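Local coordinates for Serine/threonine protein kinase (Mycobacterium tuberculosis, PDB 4ESQ) that is a membrane receptor kinase that probably phosphorylates serine and threonine side chains of proteins, represented here by its extracellular sensor domain, at residues Tyr55-Pro60 against Asn87-Ala92; Val118-Lys123 against Tyr127-Ala132; Thr142-Gln147 against Tyr174-Gln179. All blocks are in the same frame, centred on the assembly; numbering follows the deposited sequence. Where two conformers were deposited one is given.

Interaction 1 of 3, residues Tyr55-Pro60 against Asn87-Ala92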
loop_
_atom_site.group_PDB
_atom_site.type_symbol
_atom_site.label_atom_id
_atom_site.label_comp_id
_atom_site.label_asym_id
_atom_site.label_seq_id
_atom_site.Cartn_x
_atom_site.Cartn_y
_atom_site.Cartn_z
ATOM N N TYR A 55 4.254 3.089 4.317
ATOM C CA TYR A 55 2.805 3.086 4.529
ATOM C C TYR A 55 2.019 3.562 3.308
ATOM O O TYR A 55 2.472 4.440 2.567
ATOM C CB TYR A 55 2.449 4.011 5.695
ATOM C CG TYR A 55 3.270 3.804 6.950
ATOM C CD1 TYR A 55 3.278 2.573 7.599
ATOM C CD2 TYR A 55 4.026 4.839 7.491
ATOM C CE1 TYR A 55 4.021 2.377 8.757
ATOM C CE2 TYR A 55 4.778 4.651 8.654
ATOM C CZ TYR A 55 4.765 3.417 9.279
ATOM O OH TYR A 55 5.504 3.210 10.421
ATOM N N THR A 56 0.833 2.989 3.106
ATOM C CA THR A 56 -0.047 3.439 2.036
ATOM C C THR A 56 -0.838 4.654 2.486
ATOM O O THR A 56 -0.910 4.951 3.682
ATOM C CB THR A 56 -1.079 2.361 1.651
ATOM O OG1 THR A 56 -2.199 2.427 2.544
ATOM C CG2 THR A 56 -0.470 0.987 1.731
ATOM N N SER A 57 -1.423 5.355 1.517
ATOM C CA SER A 57 -2.425 6.385 1.796
ATOM C C SER A 57 -2.013 7.481 2.779
ATOM O O SER A 57 -2.839 7.953 3.556
ATOM C CB SER A 57 -3.711 5.728 2.322
ATOM O OG SER A 57 -4.018 4.524 1.634
ATOM N N GLN A 58 -0.759 7.904 2.734
ATOM C CA GLN A 58 -0.286 8.905 3.680
ATOM C C GLN A 58 -0.519 10.321 3.172
ATOM O O GLN A 58 -0.153 10.654 2.042
ATOM C CB GLN A 58 1.205 8.701 3.968
ATOM C CG GLN A 58 1.513 7.361 4.627
ATOM C CD GLN A 58 0.938 7.275 6.027
ATOM O OE1 GLN A 58 1.448 7.907 6.954
ATOM N NE2 GLN A 58 -0.144 6.516 6.183
ATOM N N ASP A 59 -1.109 11.165 4.013
ATOM C CA ASP A 59 -1.385 12.539 3.601
ATOM C C ASP A 59 -0.160 13.307 3.067
ATOM O O ASP A 59 -0.250 13.907 1.995
ATOM C CB ASP A 59 -2.074 13.320 4.722
ATOM C CG ASP A 59 -2.495 14.707 4.276
ATOM O OD1 ASP A 59 -3.473 14.813 3.510
ATOM O OD2 ASP A 59 -1.832 15.683 4.681
ATOM N N PRO A 60 0.971 13.304 3.801
ATOM C CA PRO A 60 2.147 14.068 3.350
ATOM C C PRO A 60 2.692 13.574 2.010
ATOM O O PRO A 60 3.361 14.302 1.273
ATOM C CB PRO A 60 3.175 13.816 4.458
ATOM C CG PRO A 60 2.362 13.512 5.662
ATOM C CD PRO A 60 1.173 12.740 5.147
ATOM N N ASN A 87 -3.298 -3.618 4.299
ATOM C CA ASN A 87 -3.898 -2.319 4.033
ATOM C C ASN A 87 -3.918 -2.183 2.513
ATOM O O ASN A 87 -2.858 -2.143 1.875
ATOM C CB ASN A 87 -3.069 -1.194 4.660
ATOM C CG ASN A 87 -3.757 0.182 4.587
ATOM O OD1 ASN A 87 -4.763 0.364 3.903
ATOM N ND2 ASN A 87 -3.199 1.152 5.301
ATOM N N GLN A 88 -5.116 -2.161 1.938
ATOM C CA GLN A 88 -5.269 -2.024 0.494
ATOM C C GLN A 88 -6.048 -0.763 0.201
ATOM O O GLN A 88 -7.050 -0.485 0.848
ATOM C CB GLN A 88 -5.991 -3.236 -0.112
ATOM C CG GLN A 88 -7.233 -3.665 0.655
ATOM C CD GLN A 88 -8.125 -4.605 -0.150
ATOM O OE1 GLN A 88 -8.035 -4.680 -1.374
ATOM N NE2 GLN A 88 -9.009 -5.298 0.540
ATOM N N ALA A 89 -5.579 0.008 -0.771
ATOM C CA ALA A 89 -6.250 1.249 -1.126
ATOM C C ALA A 89 -6.154 1.516 -2.616
ATOM O O ALA A 89 -5.183 1.125 -3.271
ATOM C CB ALA A 89 -5.643 2.408 -0.359
ATOM N N VAL A 90 -7.175 2.193 -3.136
ATOM C CA VAL A 90 -7.158 2.701 -4.499
ATOM C C VAL A 90 -7.393 4.202 -4.474
ATOM O O VAL A 90 -8.187 4.719 -3.679
ATOM C CB VAL A 90 -8.196 2.011 -5.382
ATOM C CG1 VAL A 90 -7.714 0.605 -5.725
ATOM C CG2 VAL A 90 -9.546 1.957 -4.669
ATOM N N VAL A 91 -6.694 4.905 -5.349
ATOM C CA VAL A 91 -6.728 6.356 -5.334
ATOM C C VAL A 91 -7.061 6.842 -6.737
ATOM O O VAL A 91 -6.379 6.477 -7.699
ATOM C CB VAL A 91 -5.379 6.943 -4.877
ATOM C CG1 VAL A 91 -5.450 8.466 -4.849
ATOM C CG2 VAL A 91 -4.979 6.384 -3.495
ATOM N N ALA A 92 -8.115 7.646 -6.852
ATOM C CA ALA A 92 -8.538 8.167 -8.150
ATOM C C ALA A 92 -7.844 9.484 -8.444
ATOM O O ALA A 92 -7.650 10.303 -7.550
ATOM C CB ALA A 92 -10.043 8.360 -8.188
HETATM O O HOH W 1 0.075 0.949 5.571
HETATM O O HOH W 2 -2.390 4.242 5.953
HETATM O O HOH W 3 -5.675 3.012 3.526
#
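Thr56 and Asn87 cross obliquely where the loop leading into helix 59-62 lies beside strand 84-92, part of the antiparallel sheet of the PknH sensor domain. Asn87 points toward the loop, with CG anti to the backbone N (chi1 -172°), which carries its amide to Thr56. In one of the two conformers of Thr56, OG1 lies 3.2 Å from Asn87 ND2, but the angle is too poor for a hydrogen bond. Waters join them. One molecule accepts from both Thr56 N and Asn87 ND2; a second donates to Thr56 O and accepts weakly from ND2. A third donates to Asn87 OD1 at 2.8 Å and is bonded to Ser57 OG.

The loop has its own brace: Gln58, at the N-cap position, sends NE2 back to Thr56 O at 3.0 Å in a nearly straight bond (168°), the nitrogen standing 25° off the carbonyl plane. From the next strand of the sheet, Asp168 OD2 accepts from Ser57 N. The side chain of Asn87 lies about 6 Å from a bound terbium ion. Direct packing adds to the water links: Ser57 OG is set against the methyl CB of Ala89 at 3.3 Å.

Interaction 2 of 3, residues Val118-Lys123 against Tyr127-Ala132; sequences VTVTNK and YRWTFA
Val118 and Trp129 form a hydrogen-bonded pair in the antiparallel beta hairpin of strands 117-122 and 125-131. Val118 N donates to Trp129 O at 2.8 Å, and Trp129 N returns a bond to Val118 O at 2.9 Å. Val120 and Tyr127 repeat the pattern two residues on. Between these pairs sits Thr119 opposite Arg128, a non-hydrogen-bonded pair where Arg128 CA makes a CA-H...O contact with Val118 O.

Val118, Val120 and Trp129 bury the most surface here, and all three lie on the same face of the sheet. Val118 has CG1 anti to the carbonyl carbon (chi1 -64°), leaving CG2 between the backbone N and the carbonyl carbon, turned to the partner strand: this methyl meets Phe131 CE2 at 3.8 Å and lies more loosely by Trp129 CB. Val120 is rotated differently. Its CG1 is anti to the backbone N (chi1 -177°), leaving CG2 beside that nitrogen. Leu54 of helix 51-54 packs on both valines, which are buried, while Trp129 and Tyr127 on the same face stay partly or largely open to solvent. Trp129 also rests on Asp145 and Gln147 of strand 141-147. A buffer molecule, probably from crystallisation, lies about 6 Å from the Trp129 side chain, consistent with a pocket there.

On the other face Arg128 slants across Thr119; NH1 comes within 3.3 Å of Thr119 OG1, at an angle unfit for a hydrogen bond. Back among the valines, the nearest approach to the indole is an oblique one, Val120 CG2 to Trp129 CD1, at 4.0 Å.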
loop_
_atom_site.group_PDB
_atom_site.type_symbol
_atom_site.label_atom_id
_atom_site.label_comp_id
_atom_site.label_asym_id
_atom_site.label_seq_id
_atom_site.Cartn_x
_atom_site.Cartn_y
_atom_site.Cartn_z
ATOM N N VAL A 118 15.657 2.642 8.415
ATOM C CA VAL A 118 15.130 3.914 8.899
ATOM C C VAL A 118 14.549 3.744 10.304
ATOM O O VAL A 118 14.161 2.634 10.695
ATOM C CB VAL A 118 14.042 4.497 7.950
ATOM C CG1 VAL A 118 14.650 4.816 6.592
ATOM C CG2 VAL A 118 12.862 3.530 7.805
ATOM N N THR A 119 14.529 4.836 11.065
ATOM C CA THR A 119 13.902 4.863 12.379
ATOM C C THR A 119 12.519 5.491 12.219
ATOM O O THR A 119 12.371 6.523 11.563
ATOM C CB THR A 119 14.732 5.703 13.379
ATOM O OG1 THR A 119 16.070 5.195 13.447
ATOM C CG2 THR A 119 14.127 5.651 14.762
ATOM N N VAL A 120 11.506 4.867 12.802
ATOM C CA VAL A 120 10.146 5.379 12.691
ATOM C C VAL A 120 9.575 5.630 14.074
ATOM O O VAL A 120 9.631 4.762 14.941
ATOM C CB VAL A 120 9.231 4.378 11.967
ATOM C CG1 VAL A 120 7.839 4.970 11.792
ATOM C CG2 VAL A 120 9.826 4.003 10.625
ATOM N N THR A 121 9.022 6.817 14.281
ATOM C CA THR A 121 8.432 7.138 15.573
ATOM C C THR A 121 6.948 7.402 15.401
ATOM O O THR A 121 6.533 8.186 14.547
ATOM C CB THR A 121 9.114 8.345 16.238
ATOM O OG1 THR A 121 10.520 8.092 16.358
ATOM C CG2 THR A 121 8.530 8.584 17.632
ATOM N N ASN A 122 6.152 6.727 16.220
ATOM C CA ASN A 122 4.707 6.858 16.180
ATOM C C ASN A 122 4.163 6.640 17.583
ATOM O O ASN A 122 4.519 5.666 18.251
ATOM C CB ASN A 122 4.105 5.846 15.201
ATOM C CG ASN A 122 2.634 6.116 14.904
ATOM O OD1 ASN A 122 1.872 6.524 15.781
ATOM N ND2 ASN A 122 2.233 5.888 13.657
ATOM N N LYS A 123 3.322 7.565 18.036
ATOM C CA LYS A 123 2.752 7.479 19.376
ATOM C C LYS A 123 3.830 7.264 20.430
ATOM O O LYS A 123 3.689 6.410 21.304
ATOM C CB LYS A 123 1.723 6.350 19.452
ATOM C CG LYS A 123 0.527 6.539 18.533
ATOM C CD LYS A 123 -0.579 5.540 18.852
ATOM C CE LYS A 123 -1.744 5.679 17.883
ATOM N NZ LYS A 123 -2.301 7.064 17.874
ATOM N N TYR A 127 10.695 2.426 16.346
ATOM C CA TYR A 127 11.173 1.152 15.837
ATOM C C TYR A 127 11.953 1.331 14.544
ATOM O O TYR A 127 11.779 2.314 13.838
ATOM C CB TYR A 127 10.014 0.171 15.651
ATOM C CG TYR A 127 9.414 -0.285 16.963
ATOM C CD1 TYR A 127 9.990 -1.323 17.686
ATOM C CD2 TYR A 127 8.283 0.331 17.488
ATOM C CE1 TYR A 127 9.453 -1.745 18.889
ATOM C CE2 TYR A 127 7.737 -0.082 18.695
ATOM C CZ TYR A 127 8.327 -1.122 19.389
ATOM O OH TYR A 127 7.793 -1.543 20.590
ATOM N N ARG A 128 12.842 0.389 14.261
ATOM C CA ARG A 128 13.665 0.488 13.071
ATOM C C ARG A 128 13.160 -0.499 12.026
ATOM O O ARG A 128 12.747 -1.605 12.361
ATOM C CB ARG A 128 15.137 0.253 13.423
ATOM C CG ARG A 128 15.697 1.350 14.333
ATOM C CD ARG A 128 17.087 1.023 14.843
ATOM N NE ARG A 128 18.050 0.892 13.757
ATOM C CZ ARG A 128 18.744 1.904 13.253
ATOM N NH1 ARG A 128 18.593 3.127 13.747
ATOM N NH2 ARG A 128 19.598 1.690 12.264
ATOM N N TRP A 129 13.169 -0.075 10.767
ATOM C CA TRP A 129 12.727 -0.918 9.659
ATOM C C TRP A 129 13.770 -0.896 8.555
ATOM O O TRP A 129 14.298 0.166 8.224
ATOM C CB TRP A 129 11.402 -0.418 9.095
ATOM C CG TRP A 129 10.222 -0.647 9.973
ATOM C CD1 TRP A 129 9.876 0.067 11.092
ATOM C CD2 TRP A 129 9.200 -1.640 9.798
ATOM N NE1 TRP A 129 8.704 -0.431 11.626
ATOM C CE2 TRP A 129 8.273 -1.477 10.849
ATOM C CE3 TRP A 129 8.982 -2.654 8.852
ATOM C CZ2 TRP A 129 7.146 -2.292 10.984
ATOM C CZ3 TRP A 129 7.861 -3.465 8.993
ATOM C CH2 TRP A 129 6.960 -3.276 10.049
ATOM N N THR A 130 14.041 -2.063 7.968
ATOM C CA THR A 130 15.062 -2.186 6.930
ATOM C C THR A 130 14.425 -2.496 5.572
ATOM O O THR A 130 13.680 -3.460 5.461
ATOM C CB THR A 130 16.043 -3.325 7.272
ATOM O OG1 THR A 130 16.619 -3.103 8.568
ATOM C CG2 THR A 130 17.142 -3.397 6.240
ATOM N N PHE A 131 14.725 -1.684 4.556
ATOM C CA PHE A 131 14.208 -1.917 3.203
ATOM C C PHE A 131 15.127 -2.841 2.405
ATOM O O PHE A 131 16.356 -2.727 2.477
ATOM C CB PHE A 131 14.082 -0.604 2.439
ATOM C CG PHE A 131 13.050 0.317 2.992
ATOM C CD1 PHE A 131 11.708 0.116 2.702
ATOM C CD2 PHE A 131 13.413 1.390 3.783
ATOM C CE1 PHE A 131 10.734 0.976 3.210
ATOM C CE2 PHE A 131 12.446 2.258 4.287
ATOM C CZ PHE A 131 11.111 2.042 4.001
ATOM N N ALA A 132 14.518 -3.736 1.632
ATOM C CA ALA A 132 15.244 -4.501 0.625
ATOM C C ALA A 132 15.385 -3.635 -0.624
ATOM O O ALA A 132 15.220 -2.414 -0.565
ATOM C CB ALA A 132 14.503 -5.791 0.315
#

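Interaction 3 of 3, residues Thr142-Gln147 against Tyr174-Gln179; sequences TVIDTQ and YQITNQ
Ile144 reaches from strand 141-147 to the loop before helix 179-192 and touches it at two points. Its terminal methyl CD1 lies 3.5 Å from the backbone oxygen Thr177 O, while CG1 makes a looser apolar contact with Ile176 CG2 at 4.4 Å. The torsion chi1 of -68°, which sets CG1 anti to the carbonyl carbon, aims the longer branch at this loop.

Beside this packing a water links the segments: it is bonded to Thr142 OG1 at 3.0 Å and donates to Asn178 OD1 at 2.9 Å. Gln156 of strand 154-162 donates to the same OD1 through NE2, so that oxygen receives two bonds.

The bend of the loop is held from within by the amide of Gln179. OE1 accepts from Thr177 N at 2.8 Å, in the carbonyl plane and on a lone pair; NE2 donates to Gln175 O at 3.0 Å, coming from above that carbonyl's plane. Further out, Met24 of helix 17-24 packs against both Ile176 and Gln179.

Asn178 occupies the N-cap position of helix 179-192. The contact thus belongs to a strand-to-helix connection, in which the loop after strand 165-173 reaches past strand 154-162 to strand 141-147 of the antiparallel sheet.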
loop_
_atom_site.group_PDB
_atom_site.type_symbol
_atom_site.label_atom_id
_atom_site.label_comp_id
_atom_site.label_asym_id
_atom_site.label_seq_id
_atom_site.Cartn_x
_atom_site.Cartn_y
_atom_site.Cartn_z
ATOM N N THR A 142 7.509 -2.673 -6.050
ATOM C CA THR A 142 7.339 -3.333 -4.761
ATOM C C THR A 142 8.620 -3.211 -3.954
ATOM O O THR A 142 9.708 -3.052 -4.510
ATOM C CB THR A 142 7.004 -4.839 -4.890
ATOM O OG1 THR A 142 8.105 -5.529 -5.493
ATOM C CG2 THR A 142 5.739 -5.056 -5.721
ATOM N N VAL A 143 8.489 -3.292 -2.641
ATOM C CA VAL A 143 9.658 -3.341 -1.773
ATOM C C VAL A 143 9.255 -4.009 -0.473
ATOM O O VAL A 143 8.141 -3.807 0.011
ATOM C CB VAL A 143 10.270 -1.928 -1.510
ATOM C CG1 VAL A 143 9.308 -1.059 -0.703
ATOM C CG2 VAL A 143 11.621 -2.047 -0.785
ATOM N N ILE A 144 10.153 -4.827 0.072
ATOM C CA ILE A 144 9.910 -5.480 1.351
ATOM C C ILE A 144 10.664 -4.757 2.460
ATOM O O ILE A 144 11.840 -4.435 2.314
ATOM C CB ILE A 144 10.318 -6.965 1.291
ATOM C CG1 ILE A 144 9.369 -7.724 0.363
ATOM C CG2 ILE A 144 10.289 -7.590 2.672
ATOM C CD1 ILE A 144 9.843 -9.118 0.051
ATOM N N ASP A 145 9.975 -4.465 3.557
ATOM C CA ASP A 145 10.644 -3.873 4.709
ATOM C C ASP A 145 10.513 -4.798 5.907
ATOM O O ASP A 145 9.510 -5.479 6.075
ATOM C CB ASP A 145 10.106 -2.482 5.022
ATOM C CG ASP A 145 8.619 -2.396 4.879
ATOM O OD1 ASP A 145 7.934 -3.330 5.342
ATOM O OD2 ASP A 145 8.135 -1.408 4.284
ATOM N N THR A 146 11.543 -4.820 6.732
ATOM C CA THR A 146 11.636 -5.807 7.798
ATOM C C THR A 146 11.788 -5.091 9.123
ATOM O O THR A 146 12.677 -4.251 9.273
ATOM C CB THR A 146 12.856 -6.712 7.569
ATOM O OG1 THR A 146 12.749 -7.339 6.281
ATOM C CG2 THR A 146 12.965 -7.768 8.661
ATOM N N GLN A 147 10.918 -5.402 10.080
ATOM C CA GLN A 147 10.982 -4.747 11.381
ATOM C C GLN A 147 12.079 -5.377 12.232
ATOM O O GLN A 147 12.195 -6.596 12.301
ATOM C CB GLN A 147 9.637 -4.814 12.120
ATOM C CG GLN A 147 9.717 -4.225 13.536
ATOM C CD GLN A 147 8.366 -4.045 14.219
ATOM O OE1 GLN A 147 7.410 -4.761 13.940
ATOM N NE2 GLN A 147 8.289 -3.072 15.120
ATOM N N TYR A 174 4.596 -12.951 8.784
ATOM C CA TYR A 174 5.879 -13.587 9.070
ATOM C C TYR A 174 6.464 -14.317 7.859
ATOM O O TYR A 174 7.640 -14.693 7.870
ATOM C CB TYR A 174 5.739 -14.579 10.222
ATOM C CG TYR A 174 5.470 -13.944 11.557
ATOM C CD1 TYR A 174 6.516 -13.472 12.343
ATOM C CD2 TYR A 174 4.176 -13.826 12.045
ATOM C CE1 TYR A 174 6.278 -12.891 13.572
ATOM C CE2 TYR A 174 3.932 -13.246 13.282
ATOM C CZ TYR A 174 4.990 -12.783 14.036
ATOM O OH TYR A 174 4.773 -12.203 15.265
ATOM N N GLN A 175 5.648 -14.522 6.831
ATOM C CA GLN A 175 6.049 -15.283 5.650
ATOM C C GLN A 175 5.805 -14.505 4.375
ATOM O O GLN A 175 5.185 -15.017 3.441
ATOM C CB GLN A 175 5.264 -16.596 5.558
ATOM C CG GLN A 175 5.726 -17.678 6.494
ATOM C CD GLN A 175 4.949 -18.971 6.309
ATOM O OE1 GLN A 175 3.734 -18.960 6.140
ATOM N NE2 GLN A 175 5.652 -20.092 6.338
ATOM N N ILE A 176 6.282 -13.268 4.338
ATOM C CA ILE A 176 6.055 -12.407 3.191
ATOM C C ILE A 176 7.023 -12.714 2.055
ATOM O O ILE A 176 8.232 -12.812 2.269
ATOM C CB ILE A 176 6.186 -10.920 3.588
ATOM C CG1 ILE A 176 5.074 -10.515 4.566
ATOM C CG2 ILE A 176 6.182 -10.028 2.353
ATOM C CD1 ILE A 176 3.664 -10.664 4.018
ATOM N N THR A 177 6.481 -12.875 0.849
ATOM C CA THR A 177 7.300 -12.934 -0.352
ATOM C C THR A 177 6.781 -11.968 -1.401
ATOM O O THR A 177 7.469 -11.024 -1.754
ATOM C CB THR A 177 7.394 -14.349 -0.950
ATOM O OG1 THR A 177 6.086 -14.909 -1.077
ATOM C CG2 THR A 177 8.256 -15.248 -0.056
ATOM N N ASN A 178 5.565 -12.191 -1.885
ATOM C CA ASN A 178 4.995 -11.285 -2.881
ATOM C C ASN A 178 3.486 -11.063 -2.719
ATOM O O ASN A 178 2.784 -10.814 -3.698
ATOM C CB ASN A 178 5.317 -11.777 -4.304
ATOM C CG ASN A 178 5.058 -10.721 -5.369
ATOM O OD1 ASN A 178 5.407 -9.550 -5.202
ATOM N ND2 ASN A 178 4.445 -11.135 -6.480
ATOM N N GLN A 179 2.984 -11.134 -1.489
ATOM C CA GLN A 179 1.545 -10.981 -1.264
ATOM C C GLN A 179 0.992 -9.616 -1.711
ATOM O O GLN A 179 -0.117 -9.526 -2.247
ATOM C CB GLN A 179 1.188 -11.238 0.203
ATOM C CG GLN A 179 1.305 -12.704 0.643
ATOM C CD GLN A 179 2.700 -13.063 1.130
ATOM O OE1 GLN A 179 3.683 -12.411 0.775
ATOM N NE2 GLN A 179 2.789 -14.108 1.947
HETATM O O HOH W 4 6.986 -7.923 -6.985
#

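In the fold
The three contacts follow one another along the chain, each closing before the next opens, and all reach the one antiparallel sheet of the PknH sensor domain. Interactions 2 and 3 have centres 14 Å apart and meet where strands 125-131 and 141-147 lie side by side, with probable hydrogen bonds from Thr146 N to Thr130 O and from Ala132 N to Ile144 O. Interaction 1 is 18 Å from both, centre to centre; it touches interaction 2 through Tyr55 OH packed on Val120 CG1. Interactions 1 and 3 each set a loop against the sheet, while interaction 2 pairs two of its strands. Together they join loops and strands within one sensor domain, outside the membrane in this receptor kinase.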